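Local atomic coordinates of short chain dehydrogenase (Salmonella typhi, PDB entry 3G1T), a protein that probably catalyses NAD(P)(H)-dependent oxidation or reduction of an unspecified substrate, as a Rossmann-fold member of the short-chain dehydrogenase family. Residues 10-15 with 32-37; 140-145 with 187-192; 150-155 with 195-200. One frame throughout, in Å; residues are numbered along the deposited sequence.

In the fold
All three contacts belong to one Rossmann-type domain built round a parallel sheet, and their centres lie 18 to 22 Å apart. Contact 1 closes first along the chain: it folds the loop before strand 16-19 back onto the end of helix 25-36. Contacts 2 and 3 come later, and their segments alternate. Both use strand 190-196, contact 2 where it begins and contact 3 where it ends beside strand 147-152. Contact 1 reaches contact 2 through a salt bridge from Arg15 to Asp145, while Val192 packs on Phe151 between contacts 2 and 3. Contact 3, where this family usually keeps its catalytic serine, probably lies nearest the active site; the others lie toward the sheet's opposite end.

Contact 1. Residues 10-15 with 32-37; sequences DLLQNR and LTYARY
The carbonyl oxygen of Tyr37 accepts the backbone N-H of Leu12, with Leu12 N 2.9 Å from Tyr37 O. The donor lies almost straight out from the carbonyl, although the N-H itself is bent, at 140°. Tyr37 is the first residue past helix 25-36, and this bond ties its backbone to the loop 10-15. That loop is shaped by two successive beta turns, type I from Asp10 to Gln13 and type II from Leu12 to Arg15; Leu12 sits in both.

Leu12 also brings the main apolar contact. Its CG is anti to its own carbonyl carbon (chi1 -62°), and of its two methyls it is CD1 that reaches the Tyr34 ring, 3.5 Å from Tyr34 CD1, approaching obliquely. The CB of Leu12 lies against the same carbonyl, 3.3 Å from Tyr37 O. More loosely, Leu11 CB approaches the Tyr37 ring at 4.3 Å from Tyr37 CD1. The edge of that ring has Thr33 O in its plane, one turn back in the helix. Within the loop, Gln13 NE2 donates to Asn14 OD1 over 3.2 Å.

The hydroxyl of Tyr34 is held by the carbonyl oxygen of Tyr227. Further backbone bonds join Asn14 to Gly38 and Arg15 to Thr40, extending the pairing beyond the helix end. Leu12 and Tyr34 both rest on Ile17 of strand 16-19, and helix 224-231 covers them with Leu228 and Met231, so the loop and the helix end pack over an interior strand of the sheet.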
loop_
_atom_site.group_PDB
_atom_site.type_symbol
_atom_site.label_atom_id
_atom_site.label_comp_id
_atom_site.label_asym_id
_atom_site.label_seq_id
_atom_site.Cartn_x
_atom_site.Cartn_y
_atom_site.Cartn_z
ATOM N N ASP A 10 -10.628 12.812 33.346
ATOM C CA ASP A 10 -9.341 13.440 33.150
ATOM C C ASP A 10 -8.308 12.458 32.619
ATOM O O ASP A 10 -7.092 12.704 32.710
ATOM C CB ASP A 10 -8.850 14.136 34.428
ATOM C CG ASP A 10 -8.699 13.219 35.576
ATOM O OD1 ASP A 10 -9.153 12.067 35.491
ATOM O OD2 ASP A 10 -8.089 13.674 36.557
ATOM N N LEU A 11 -8.783 11.384 31.964
ATOM C CA LEU A 11 -7.817 10.479 31.248
ATOM C C LEU A 11 -6.719 11.192 30.463
ATOM O O LEU A 11 -5.537 10.768 30.556
ATOM C CB LEU A 11 -8.585 9.545 30.306
ATOM C CG LEU A 11 -7.801 8.429 29.569
ATOM C CD1 LEU A 11 -7.378 7.332 30.589
ATOM C CD2 LEU A 11 -8.588 7.889 28.411
ATOM N N LEU A 12 -7.089 12.219 29.663
ATOM C CA LEU A 12 -6.133 12.838 28.719
ATOM C C LEU A 12 -5.613 14.210 29.213
ATOM O O LEU A 12 -5.039 15.000 28.472
ATOM C CB LEU A 12 -6.831 12.911 27.321
ATOM C CG LEU A 12 -7.181 11.515 26.775
ATOM C CD1 LEU A 12 -7.799 11.793 25.304
ATOM C CD2 LEU A 12 -5.964 10.497 26.746
ATOM N N GLN A 13 -5.793 14.470 30.511
ATOM C CA GLN A 13 -5.511 15.812 31.022
ATOM C C GLN A 13 -4.096 16.214 30.697
ATOM O O GLN A 13 -3.103 15.486 31.007
ATOM C CB GLN A 13 -5.719 15.839 32.543
ATOM C CG GLN A 13 -5.621 17.255 33.106
ATOM C CD GLN A 13 -6.695 18.219 32.532
ATOM O OE1 GLN A 13 -7.932 17.928 32.475
ATOM N NE2 GLN A 13 -6.223 19.353 32.090
ATOM N N ASN A 14 -3.963 17.375 30.067
ATOM C CA ASN A 14 -2.681 17.941 29.605
ATOM C C ASN A 14 -1.966 17.205 28.502
ATOM O O ASN A 14 -0.826 17.600 28.154
ATOM C CB ASN A 14 -1.660 18.203 30.768
ATOM C CG ASN A 14 -2.244 18.937 31.915
ATOM O OD1 ASN A 14 -3.079 19.778 31.712
ATOM N ND2 ASN A 14 -1.792 18.635 33.171
ATOM N N ARG A 15 -2.618 16.217 27.873
ATOM C CA ARG A 15 -1.909 15.512 26.775
ATOM C C ARG A 15 -2.178 16.264 25.491
ATOM O O ARG A 15 -3.317 16.680 25.237
ATOM C CB ARG A 15 -2.306 14.047 26.694
ATOM C CG ARG A 15 -1.992 13.410 28.021
ATOM C CD ARG A 15 -1.954 11.957 27.884
ATOM N NE ARG A 15 -0.813 11.385 27.190
ATOM C CZ ARG A 15 0.425 11.258 27.715
ATOM N NH1 ARG A 15 0.805 11.793 28.883
ATOM N NH2 ARG A 15 1.348 10.616 27.016
ATOM N N LEU A 32 -13.375 16.957 19.620
ATOM C CA LEU A 32 -14.299 17.253 20.722
ATOM C C LEU A 32 -14.163 16.361 21.931
ATOM O O LEU A 32 -14.109 16.874 23.065
ATOM C CB LEU A 32 -15.740 17.097 20.229
ATOM C CG LEU A 32 -16.167 18.244 19.305
ATOM C CD1 LEU A 32 -17.571 17.803 18.800
ATOM C CD2 LEU A 32 -16.270 19.602 19.997
ATOM N N THR A 33 -14.163 15.032 21.699
ATOM C CA THR A 33 -14.096 14.023 22.751
ATOM C C THR A 33 -12.736 14.104 23.471
ATOM O O THR A 33 -12.665 14.102 24.707
ATOM C CB THR A 33 -14.232 12.570 22.194
ATOM O OG1 THR A 33 -15.395 12.424 21.388
ATOM C CG2 THR A 33 -14.384 11.596 23.322
ATOM N N TYR A 34 -11.668 14.176 22.710
ATOM C CA TYR A 34 -10.323 14.354 23.389
ATOM C C TYR A 34 -10.242 15.610 24.268
ATOM O O TYR A 34 -9.764 15.523 25.404
ATOM C CB TYR A 34 -9.179 14.300 22.378
ATOM C CG TYR A 34 -8.984 12.999 21.664
ATOM C CD1 TYR A 34 -9.460 11.793 22.197
ATOM C CD2 TYR A 34 -8.274 12.980 20.465
ATOM C CE1 TYR A 34 -9.257 10.569 21.514
ATOM C CE2 TYR A 34 -8.036 11.791 19.767
ATOM C CZ TYR A 34 -8.493 10.601 20.288
ATOM O OH TYR A 34 -8.177 9.437 19.607
ATOM N N ALA A 35 -10.755 16.751 23.769
ATOM C CA ALA A 35 -10.849 17.996 24.580
ATOM C C ALA A 35 -11.719 17.773 25.843
ATOM O O ALA A 35 -11.355 18.210 26.957
ATOM C CB ALA A 35 -11.330 19.136 23.716
ATOM N N ARG A 36 -12.846 17.071 25.701
ATOM C CA ARG A 36 -13.696 16.768 26.855
ATOM C C ARG A 36 -13.069 15.876 27.931
ATOM O O ARG A 36 -13.433 15.996 29.135
ATOM C CB ARG A 36 -15.016 16.186 26.382
ATOM C CG ARG A 36 -15.932 17.213 25.680
ATOM C CD ARG A 36 -17.039 16.512 24.835
ATOM N NE ARG A 36 -17.844 17.512 24.100
ATOM C CZ ARG A 36 -18.550 17.262 22.987
ATOM N NH1 ARG A 36 -18.522 16.057 22.448
ATOM N NH2 ARG A 36 -19.241 18.244 22.387
ATOM N N TYR A 37 -12.101 15.038 27.533
ATOM C CA TYR A 37 -11.313 14.253 28.503
ATOM C C TYR A 37 -10.007 14.952 28.857
ATOM O O TYR A 37 -9.092 14.274 29.283
ATOM C CB TYR A 37 -11.047 12.800 28.014
ATOM C CG TYR A 37 -12.297 11.945 28.188
ATOM C CD1 TYR A 37 -12.432 11.096 29.271
ATOM C CD2 TYR A 37 -13.383 12.093 27.310
ATOM C CE1 TYR A 37 -13.612 10.324 29.479
ATOM C CE2 TYR A 37 -14.574 11.345 27.484
ATOM C CZ TYR A 37 -14.680 10.470 28.578
ATOM O OH TYR A 37 -15.844 9.714 28.749
#

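Contact 2. Residues 140-145 with 187-192; sequences LLLKSD and NRSLRV
Ser189 meets the end of helix 116-142 mainly through two waters, and its hydroxyl is the atom both of them share. It donates to the first water, Ser189 OG standing 2.5 Å from it, shorter than usual, so the exact length is doubtful. That water in turn donates to one carbonyl of the last helical turn and one just after it, lying 2.8 Å from Leu141 O and 2.9 Å from Ser144 O. The second water donates both ways, 2.7 Å from Leu142 O and 2.8 Å from Ser189 OG. One hydroxyl thus gives one hydrogen bond and receives another, and three carbonyls are bridged to it without a direct bond between the segments. Its first torsion (chi1 61°) places OG between the backbone N and the carbonyl carbon of Ser189, turned to the carbonyls of the helix end.

The apolar part lies deeper. Leu190 has CG anti to its backbone N (chi1 -177°), and its CD1 methyl meets the Leu141 side chain 4.1 Å from Leu141 CD2. The two leucines pass each other at a slant. Leu142 comes from the outer side, its CD2 methyl 4.3 Å from Leu190 CB.

Beyond the two segments, Ser144 OG is hydrogen-bonded to Asp96, and Asp145 makes a salt bridge to Arg15, its side chain about 4 Å from a bound magnesium ion.

Tyr185 of helix 165-185 touches both Leu142 and Leu190, and Leu149 of strand 147-152 packs against Leu190. Arg191 pairs through its backbone with Gly147 and Leu149, so the contact joins the end of helix 116-142 to the start of strand 190-196 where that strand enters the parallel sheet.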
loop_
_atom_site.group_PDB
_atom_site.type_symbol
_atom_site.label_atom_id
_atom_site.label_comp_id
_atom_site.label_asym_id
_atom_site.label_seq_id
_atom_site.Cartn_x
_atom_site.Cartn_y
_atom_site.Cartn_z
ATOM N N LEU A 140 8.658 15.229 17.936
ATOM C CA LEU A 140 7.771 15.740 18.948
ATOM C C LEU A 140 7.069 14.617 19.655
ATOM O O LEU A 140 6.888 14.691 20.861
ATOM C CB LEU A 140 6.705 16.637 18.325
ATOM C CG LEU A 140 7.148 18.104 18.147
ATOM C CD1 LEU A 140 6.297 18.849 17.103
ATOM C CD2 LEU A 140 7.097 18.922 19.481
ATOM N N LEU A 141 6.786 13.550 18.927
ATOM C CA LEU A 141 6.157 12.401 19.537
ATOM C C LEU A 141 7.060 11.705 20.516
ATOM O O LEU A 141 6.589 11.196 21.553
ATOM C CB LEU A 141 5.655 11.418 18.485
ATOM C CG LEU A 141 4.311 11.697 17.844
ATOM C CD1 LEU A 141 4.093 10.946 16.484
ATOM C CD2 LEU A 141 3.178 11.347 18.875
ATOM N N LEU A 142 8.371 11.689 20.189
ATOM C CA LEU A 142 9.346 11.069 21.103
ATOM C C LEU A 142 9.614 11.838 22.402
ATOM O O LEU A 142 10.183 11.305 23.367
ATOM C CB LEU A 142 10.625 10.759 20.368
ATOM C CG LEU A 142 10.552 9.556 19.412
ATOM C CD1 LEU A 142 11.805 9.744 18.505
ATOM C CD2 LEU A 142 10.493 8.208 20.089
ATOM N N LYS A 143 9.227 13.111 22.429
ATOM C CA LYS A 143 9.273 13.901 23.664
ATOM C C LYS A 143 8.173 13.516 24.677
ATOM O O LYS A 143 8.249 13.927 25.869
ATOM C CB LYS A 143 9.195 15.407 23.342
ATOM C CG LYS A 143 10.312 16.055 22.475
ATOM C CD LYS A 143 11.725 15.853 23.036
ATOM C CE LYS A 143 12.269 17.075 23.717
ATOM N NZ LYS A 143 13.687 16.777 24.221
ATOM N N SER A 144 7.123 12.788 24.239
ATOM C CA SER A 144 6.081 12.305 25.168
ATOM C C SER A 144 6.596 11.212 26.156
ATOM O O SER A 144 7.463 10.393 25.783
ATOM C CB SER A 144 4.861 11.727 24.410
ATOM O OG SER A 144 3.825 11.253 25.286
ATOM N N ASP A 145 6.022 11.132 27.368
ATOM C CA ASP A 145 6.362 10.006 28.295
ATOM C C ASP A 145 5.723 8.690 27.791
ATOM O O ASP A 145 6.077 7.590 28.175
ATOM C CB ASP A 145 5.819 10.295 29.738
ATOM C CG ASP A 145 4.270 10.268 29.820
ATOM O OD1 ASP A 145 3.610 10.983 28.986
ATOM O OD2 ASP A 145 3.663 9.489 30.650
ATOM N N ASN A 187 10.553 -0.936 21.622
ATOM C CA ASN A 187 11.038 -0.883 22.991
ATOM C C ASN A 187 11.245 0.564 23.507
ATOM O O ASN A 187 11.874 0.791 24.580
ATOM C CB ASN A 187 12.287 -1.813 23.119
ATOM C CG ASN A 187 13.586 -1.226 22.429
ATOM O OD1 ASN A 187 13.566 -0.149 21.861
ATOM N ND2 ASN A 187 14.750 -1.945 22.558
ATOM N N ARG A 188 10.650 1.543 22.792
ATOM C CA ARG A 188 10.753 2.939 23.146
ATOM C C ARG A 188 9.356 3.472 23.558
ATOM O O ARG A 188 8.417 2.691 23.771
ATOM C CB ARG A 188 11.335 3.781 21.974
ATOM C CG ARG A 188 12.906 3.644 21.820
ATOM C CD ARG A 188 13.468 4.580 20.759
ATOM N NE ARG A 188 13.342 4.004 19.410
ATOM C CZ ARG A 188 13.767 4.635 18.322
ATOM N NH1 ARG A 188 14.338 5.829 18.453
ATOM N NH2 ARG A 188 13.611 4.100 17.096
ATOM N N SER A 189 9.281 4.784 23.722
ATOM C CA SER A 189 8.158 5.404 24.451
ATOM C C SER A 189 6.942 5.632 23.535
ATOM O O SER A 189 5.850 5.953 24.031
ATOM C CB SER A 189 8.583 6.758 25.011
ATOM O OG SER A 189 8.961 7.654 23.969
ATOM N N LEU A 190 7.128 5.340 22.251
ATOM C CA LEU A 190 6.067 5.558 21.207
ATOM C C LEU A 190 5.422 4.273 20.794
ATOM O O LEU A 190 6.089 3.381 20.262
ATOM C CB LEU A 190 6.699 6.182 19.947
ATOM C CG LEU A 190 5.772 6.569 18.765
ATOM C CD1 LEU A 190 4.427 7.461 19.067
ATOM C CD2 LEU A 190 6.710 7.211 17.644
ATOM N N ARG A 191 4.075 4.187 20.964
ATOM C CA ARG A 191 3.329 3.084 20.438
ATOM C C ARG A 191 2.538 3.488 19.188
ATOM O O ARG A 191 2.225 4.711 18.982
ATOM C CB ARG A 191 2.400 2.515 21.475
ATOM C CG ARG A 191 1.325 3.495 21.939
ATOM C CD ARG A 191 0.613 2.925 23.160
ATOM N NE ARG A 191 -0.496 3.788 23.696
ATOM C CZ ARG A 191 -0.325 4.883 24.430
ATOM N NH1 ARG A 191 -1.405 5.584 24.878
ATOM N NH2 ARG A 191 0.891 5.306 24.735
ATOM N N VAL A 192 2.321 2.499 18.327
ATOM C CA VAL A 192 1.770 2.868 16.936
ATOM C C VAL A 192 0.753 1.835 16.588
ATOM O O VAL A 192 1.086 0.655 16.575
ATOM C CB VAL A 192 2.900 2.811 15.848
ATOM C CG1 VAL A 192 2.407 3.355 14.498
ATOM C CG2 VAL A 192 4.175 3.533 16.359
HETATM O O HOH W 1 6.968 9.063 23.294
HETATM O O HOH W 2 11.438 8.978 24.019
#

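Contact 3. Residues 150-155 with 195-200; sequences VFTSSS and INPGGT
Ile195 is bound to the neighbouring strand through both its N-H and its carbonyl: Ile195 N donates to Phe151 O at 2.8 Å in a nearly straight bond (168°), and the carbonyl receives the N-H of Ser153, two residues beyond Phe151, Ser153 N lying 2.8 Å from Ile195 O. The second donor sits 39° out of the carbonyl plane. Thr152 falls between the two bonds, and its CA-H also points to that oxygen, with Thr152 CA 3.4 Å from Ile195 O. On the sheet face shared by Thr152 and Ile195, Val150 CG1 touches Ile195 CG1 at 3.9 Å, the two side chains slanting across each other.

Past the bridge the strand pairing ends, though the backbones stay close at Ser153 and Asn196. Pro197 lays its CD near the backbone just beyond the other strand, 3.6 Å from Ser153 O, and crosses the Thr152 side chain at about a right angle. Asn196 has CG anti to its backbone N (chi1 169°), which carries the amide toward Ser154 and Ser155. Asn196 OD1 accepts Gly198 N at 3.0 Å, closing an Asx turn, and a water 3.0 Å away that accepts from Ser155 N.

This is the parallel strand pair of a right-handed beta-alpha-beta crossover, 147-152 through helix 165-185 to 190-196, in a Rossmann sheet. Asn196, Pro197 and Gly198 form the Asn-Pro-Gly sequence at the end of this strand in many short-chain dehydrogenases, and the serines after strand 147-152 sit where the family usually keeps its catalytic serine.

Second-shell residues fix several of these groups. Asn196 ND2 is bonded to Asp244, Thr152 OG1 to the carbonyl of His100, and Ser153 OG to Glu175. Lys171, spaced from Tyr167 as in the family's Tyr-x-x-x-Lys motif, bonds to Thr152 O, and Tyr167 touches Ser154.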
loop_
_atom_site.group_PDB
_atom_site.type_symbol
_atom_site.label_atom_id
_atom_site.label_comp_id
_atom_site.label_asym_id
_atom_site.label_seq_id
_atom_site.Cartn_x
_atom_site.Cartn_y
_atom_site.Cartn_z
ATOM N N VAL A 150 -1.745 6.945 15.748
ATOM C CA VAL A 150 -2.845 6.103 15.364
ATOM C C VAL A 150 -3.128 6.391 13.899
ATOM O O VAL A 150 -3.250 7.572 13.516
ATOM C CB VAL A 150 -4.127 6.407 16.224
ATOM C CG1 VAL A 150 -5.335 5.564 15.632
ATOM C CG2 VAL A 150 -3.803 5.991 17.734
ATOM N N PHE A 151 -3.246 5.326 13.102
ATOM C CA PHE A 151 -3.693 5.446 11.692
ATOM C C PHE A 151 -5.109 4.935 11.545
ATOM O O PHE A 151 -5.581 4.135 12.326
ATOM C CB PHE A 151 -2.770 4.658 10.747
ATOM C CG PHE A 151 -1.338 5.172 10.707
ATOM C CD1 PHE A 151 -0.958 6.216 9.858
ATOM C CD2 PHE A 151 -0.372 4.605 11.590
ATOM C CE1 PHE A 151 0.406 6.706 9.777
ATOM C CE2 PHE A 151 0.977 5.097 11.533
ATOM C CZ PHE A 151 1.377 6.098 10.687
ATOM N N THR A 152 -5.795 5.425 10.487
ATOM C CA THR A 152 -7.157 4.925 10.153
ATOM C C THR A 152 -7.065 3.846 9.084
ATOM O O THR A 152 -6.478 4.040 8.022
ATOM C CB THR A 152 -8.021 6.115 9.682
ATOM O OG1 THR A 152 -8.077 7.090 10.714
ATOM C CG2 THR A 152 -9.464 5.554 9.381
ATOM N N SER A 153 -7.588 2.687 9.431
ATOM C CA SER A 153 -7.692 1.544 8.494
ATOM C C SER A 153 -9.165 1.271 8.113
ATOM O O SER A 153 -10.064 2.168 8.214
ATOM C CB SER A 153 -7.037 0.280 9.093
ATOM O OG SER A 153 -6.839 -0.679 8.031
ATOM N N SER A 154 -9.374 0.091 7.561
ATOM C CA SER A 154 -10.731 -0.319 7.051
ATOM C C SER A 154 -10.771 -1.837 7.017
ATOM O O SER A 154 -9.696 -2.468 7.046
ATOM C CB SER A 154 -11.034 0.297 5.654
ATOM O OG SER A 154 -12.184 -0.373 5.198
ATOM N N SER A 155 -11.961 -2.462 7.039
ATOM C CA SER A 155 -11.971 -3.918 6.851
ATOM C C SER A 155 -11.314 -4.288 5.511
ATOM O O SER A 155 -10.686 -5.304 5.416
ATOM C CB SER A 155 -13.381 -4.480 6.998
ATOM O OG SER A 155 -14.141 -3.995 5.873
ATOM N N ILE A 195 -6.753 1.993 13.780
ATOM C CA ILE A 195 -8.208 1.825 14.098
ATOM C C ILE A 195 -9.046 1.685 12.806
ATOM O O ILE A 195 -8.885 2.499 11.862
ATOM C CB ILE A 195 -8.754 3.034 14.917
ATOM C CG1 ILE A 195 -8.177 3.043 16.320
ATOM C CG2 ILE A 195 -10.366 2.982 15.029
ATOM C CD1 ILE A 195 -8.904 3.975 17.307
ATOM N N ASN A 196 -9.885 0.645 12.782
ATOM C CA ASN A 196 -10.929 0.464 11.731
ATOM C C ASN A 196 -12.263 0.930 12.317
ATOM O O ASN A 196 -12.837 0.206 13.138
ATOM C CB ASN A 196 -11.009 -1.001 11.321
ATOM C CG ASN A 196 -12.253 -1.292 10.449
ATOM O OD1 ASN A 196 -12.760 -0.393 9.785
ATOM N ND2 ASN A 196 -12.784 -2.529 10.522
ATOM N N PRO A 197 -12.782 2.105 11.883
ATOM C CA PRO A 197 -14.000 2.542 12.568
ATOM C C PRO A 197 -15.179 1.604 12.306
ATOM O O PRO A 197 -16.123 1.632 13.083
ATOM C CB PRO A 197 -14.291 3.943 12.008
ATOM C CG PRO A 197 -13.509 4.087 10.813
ATOM C CD PRO A 197 -12.370 3.048 10.844
ATOM N N GLY A 198 -15.123 0.783 11.249
ATOM C CA GLY A 198 -16.312 -0.039 10.861
ATOM C C GLY A 198 -17.311 0.913 10.222
ATOM O O GLY A 198 -17.069 2.146 10.099
ATOM N N GLY A 199 -18.421 0.343 9.794
ATOM C CA GLY A 199 -19.487 1.172 9.182
ATOM C C GLY A 199 -20.055 2.229 10.150
ATOM O O GLY A 199 -20.749 1.880 11.111
ATOM N N THR A 200 -19.810 3.507 9.855
ATOM C CA THR A 200 -20.197 4.574 10.798
ATOM C C THR A 200 -20.914 5.618 10.001
ATOM O O THR A 200 -20.652 5.762 8.785
ATOM C CB THR A 200 -18.901 5.173 11.472
ATOM O OG1 THR A 200 -18.166 4.109 12.087
ATOM C CG2 THR A 200 -19.198 6.254 12.509
HETATM O O HOH W 3 -14.664 -1.158 7.553
#